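Extracellular solute-binding protein family 5 (Brucella melitensis, PDB 4ONY) probably binds peptides or related solutes in the periplasm and delivers them to an ABC transporter for import. Local coordinates at residues L311-N316 against E446-A451; L413-Q416 against Q420-D423. All coordinates share one frame; numbering follows the deposited sequence.

Interaction 1: L311-N316 against E446-A451; sequences LGFVFN and EKIALA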
# COMPACT_ATOMS: atom_id res chain seq x y z
N LEU A 311 5.70 10.52 -0.17
CA LEU A 311 5.09 11.82 -0.06
C LEU A 311 6.13 12.79 -0.63
O LEU A 311 7.29 12.77 -0.22
CB LEU A 311 4.78 12.18 1.41
CG LEU A 311 4.26 13.59 1.68
CD1 LEU A 311 2.90 13.82 1.02
CD2 LEU A 311 4.12 13.84 3.16
N GLY A 312 5.72 13.66 -1.54
CA GLY A 312 6.64 14.64 -2.12
C GLY A 312 5.94 15.81 -2.72
O GLY A 312 4.72 15.74 -2.98
N PHE A 313 6.70 16.89 -2.99
CA PHE A 313 6.19 17.94 -3.85
C PHE A 313 6.34 17.44 -5.26
O PHE A 313 7.34 16.80 -5.59
CB PHE A 313 6.95 19.24 -3.69
CG PHE A 313 6.77 19.91 -2.37
CD1 PHE A 313 5.59 20.57 -2.08
CD2 PHE A 313 7.79 19.94 -1.44
CE1 PHE A 313 5.41 21.24 -0.88
CE2 PHE A 313 7.62 20.64 -0.23
CZ PHE A 313 6.43 21.29 0.04
N VAL A 314 5.32 17.65 -6.08
CA VAL A 314 5.27 17.19 -7.44
C VAL A 314 5.34 18.35 -8.40
O VAL A 314 4.57 19.29 -8.30
CB VAL A 314 3.98 16.40 -7.73
CG1 VAL A 314 4.05 15.83 -9.14
CG2 VAL A 314 3.86 15.20 -6.79
N PHE A 315 6.30 18.32 -9.30
CA PHE A 315 6.42 19.32 -10.35
C PHE A 315 5.52 18.91 -11.52
O PHE A 315 5.67 17.81 -12.06
CB PHE A 315 7.85 19.36 -10.93
CG PHE A 315 8.93 19.80 -9.95
CD1 PHE A 315 9.14 21.16 -9.69
CD2 PHE A 315 9.76 18.86 -9.38
CE1 PHE A 315 10.16 21.58 -8.83
CE2 PHE A 315 10.77 19.26 -8.50
CZ PHE A 315 10.96 20.63 -8.23
N ASN A 316 4.63 19.81 -11.95
CA ASN A 316 3.93 19.59 -13.23
C ASN A 316 4.82 19.94 -14.42
O ASN A 316 4.86 21.09 -14.86
CB ASN A 316 2.62 20.37 -13.33
CG ASN A 316 1.80 19.98 -14.54
OD1 ASN A 316 2.19 19.13 -15.34
ND2 ASN A 316 0.64 20.64 -14.71
N GLU A 446 -0.24 23.23 3.90
CA GLU A 446 0.20 24.60 3.99
C GLU A 446 1.43 24.80 4.82
O GLU A 446 2.31 25.59 4.42
CB GLU A 446 -0.85 25.47 4.65
CG GLU A 446 -1.68 26.23 3.68
CD GLU A 446 -2.47 27.26 4.43
OE1 GLU A 446 -2.01 28.45 4.47
OE2 GLU A 446 -3.50 26.83 5.02
N LYS A 447 1.47 24.13 5.96
CA LYS A 447 2.59 24.31 6.85
C LYS A 447 3.91 23.90 6.19
O LYS A 447 4.90 24.62 6.28
CB LYS A 447 2.39 23.51 8.12
CG LYS A 447 3.49 23.74 9.14
CD LYS A 447 3.44 22.68 10.24
CE LYS A 447 2.21 22.81 11.12
NZ LYS A 447 2.10 21.62 12.02
N ILE A 448 3.92 22.76 5.50
CA ILE A 448 5.15 22.31 4.83
C ILE A 448 5.46 23.14 3.57
O ILE A 448 6.61 23.42 3.27
CB ILE A 448 5.14 20.79 4.57
CG1 ILE A 448 6.54 20.29 4.28
CG2 ILE A 448 4.26 20.36 3.43
CD1 ILE A 448 7.47 20.46 5.46
N ALA A 449 4.43 23.59 2.89
CA ALA A 449 4.63 24.45 1.72
C ALA A 449 5.23 25.81 2.13
O ALA A 449 6.10 26.35 1.44
CB ALA A 449 3.32 24.65 1.00
N LEU A 450 4.76 26.33 3.26
CA LEU A 450 5.29 27.55 3.83
C LEU A 450 6.76 27.41 4.12
O LEU A 450 7.51 28.32 3.88
CB LEU A 450 4.55 27.95 5.12
CG LEU A 450 3.19 28.63 4.88
CD1 LEU A 450 2.33 28.63 6.15
CD2 LEU A 450 3.39 30.09 4.40
N ALA A 451 7.17 26.27 4.66
CA ALA A 451 8.58 26.06 4.96
C ALA A 451 9.41 26.03 3.66
O ALA A 451 10.46 26.63 3.59
CB ALA A 451 8.77 24.79 5.78

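Interaction 2: L413-Q416 against Q420-D423; sequences LLSQ and QFKD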
# COMPACT_ATOMS: atom_id res chain seq x y z
N LEU A 413 23.23 25.37 -10.71
CA LEU A 413 22.37 24.61 -11.66
C LEU A 413 21.41 25.51 -12.45
O LEU A 413 21.27 25.35 -13.66
CB LEU A 413 21.54 23.53 -10.95
CG LEU A 413 22.28 22.23 -10.62
CD1 LEU A 413 21.52 21.37 -9.60
CD2 LEU A 413 22.53 21.38 -11.87
N LEU A 414 20.75 26.44 -11.78
CA LEU A 414 19.79 27.33 -12.45
C LEU A 414 20.55 28.21 -13.47
O LEU A 414 20.04 28.45 -14.53
CB LEU A 414 19.00 28.21 -11.47
CG LEU A 414 18.02 27.44 -10.57
CD1 LEU A 414 17.53 28.32 -9.43
CD2 LEU A 414 16.86 26.89 -11.36
N SER A 415 21.75 28.68 -13.11
CA SER A 415 22.58 29.45 -14.04
C SER A 415 22.96 28.63 -15.29
O SER A 415 22.82 29.10 -16.40
CB SER A 415 23.82 30.02 -13.34
OG SER A 415 23.42 30.90 -12.31
N GLN A 416 23.36 27.38 -15.09
CA GLN A 416 23.62 26.48 -16.24
C GLN A 416 22.38 26.28 -17.11
O GLN A 416 22.47 26.09 -18.30
CB GLN A 416 24.12 25.10 -15.74
CG GLN A 416 25.46 25.17 -15.00
CD GLN A 416 26.66 25.54 -15.90
OE1 GLN A 416 27.12 24.73 -16.67
NE2 GLN A 416 27.19 26.72 -15.76
N GLN A 420 19.11 34.03 -14.77
CA GLN A 420 19.91 35.13 -14.22
C GLN A 420 19.40 35.50 -12.84
O GLN A 420 18.27 35.21 -12.45
CB GLN A 420 19.81 36.37 -15.09
CG GLN A 420 19.96 36.15 -16.57
CD GLN A 420 21.36 35.93 -17.01
OE1 GLN A 420 22.32 36.08 -16.25
NE2 GLN A 420 21.50 35.53 -18.27
N PHE A 421 20.23 36.20 -12.10
CA PHE A 421 19.89 36.69 -10.79
C PHE A 421 20.19 38.18 -10.80
O PHE A 421 21.31 38.56 -11.05
CB PHE A 421 20.67 35.91 -9.77
CG PHE A 421 20.25 34.47 -9.73
CD1 PHE A 421 19.18 34.07 -8.95
CD2 PHE A 421 20.88 33.53 -10.54
CE1 PHE A 421 18.78 32.72 -8.93
CE2 PHE A 421 20.49 32.20 -10.54
CZ PHE A 421 19.43 31.79 -9.74
N LYS A 422 19.16 38.99 -10.65
CA LYS A 422 19.25 40.43 -10.88
C LYS A 422 18.33 40.93 -9.79
O LYS A 422 17.17 40.49 -9.69
CB LYS A 422 18.76 40.80 -12.31
N ASP A 423 18.87 41.85 -8.98
CA ASP A 423 18.49 42.04 -7.57
C ASP A 423 16.99 42.17 -7.30
O ASP A 423 16.22 42.72 -8.11
CB ASP A 423 19.24 43.26 -6.99

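Interaction 1: L311-N316 against E446-A451
F313, from the strand 310-315, meets the helix 443-458 at I448 and A449, and nearly everything that passes between the two segments passes through the end of its ring. Its CB leaves the strand on the side that faces the helix, and CG lies anti to the carbonyl carbon (chi1 -68°), which sends the ring away from the strand and out to the helix. CG, CD1 and CD2 stay short of I448 and A449. CE1 is the first atom to come close, 4.4 Å from the CB of A449. At the far end CZ meets backbone and side chain together: it lies 3.9 Å from the carbonyl O of I448, 4.0 Å from the CA of A449 and 4.1 Å from the CG2 of I448. The carbonyl oxygen lies in the plane of the ring, at its edge, so it is the rim, at CZ, that meets the backbone of I448 and A449. The CG1 branch of I448 runs anti to its backbone N (chi1 -163°), leaving the CG2 methyl as the branch that touches.

Around this contact the F313 ring stacks with Y452, one turn further along the helix, while I448 also touches L486 and Y561 of neighbouring strands. The helix is the connection of a beta-alpha-beta crossover between the parallel strands 435-440 and 462-467. The edge contact and the stack with Y452 together help lay it on the mixed sheet: the chemistry is dispersion, probably with a slight electrostatic attraction between the ring's rim and the carbonyl oxygen.

Interaction 2: L413-Q416 against Q420-D423
L414 and S415, in the last turn of the helix 404-416, receive the ring of F421 from the short strand 420-422 that follows a tight connection. The first shell has two halves. On the apolar side, CZ of F421 lies 4.0 Å from the CD1 of L414 and equally 4.0 Å from its CB, so the tip of the ring reaches both the root and one branch of the leucine. CD1 sits at the ring's edge, in its plane, and the two side chains cross at about a right angle. On the polar side, the hydroxyl OG of S415 comes 3.7 Å from CE2 and 4.1 Å from CD2 of F421, again near the ring plane and at its rim.

The next shell explains these positions. F421 CB does not head straight for the helix; with CG anti to the carbonyl carbon (chi1 -67°), the ring turns back and brings its far end to the helix. S415 takes the corresponding torsion (chi1 -62°), and its OG is hydrogen-bonded to the carbonyl O of Y411 one turn earlier. The ring of Y411 also meets that of F421, their planes at about 35°. L414 packs in addition on A330 of the helix 325-333, on F419 and on L459, while Q420 pairs through its backbone with I427 in the hairpin formed with the strand 425-427.

F421 thereby folds the hairpin back on the helix end that precedes it. With its proton given to the Y411 carbonyl, OG can meet the C-H rim as an oxygen, probably a weak polar contact at this distance, and apolar packing probably supplies most of the attraction.

Interaction 2 is nested in the chain between the two halves of interaction 1: the strand 310-315 comes first, then the helix 404-416 and the strand 420-422, and finally the helix 443-458. The two centres lie about 23 Å apart and the nearest atoms about 9 Å apart, so the contacts do not touch, although both fall on the same side of the chain's centre. Interaction 1 is buried against the six-stranded mixed sheet, its centre about 21 Å from that of the chain. Interaction 2 lies at the periphery of the solute-binding fold, about 41 Å from the same point, where a two-stranded hairpin meets a helix end.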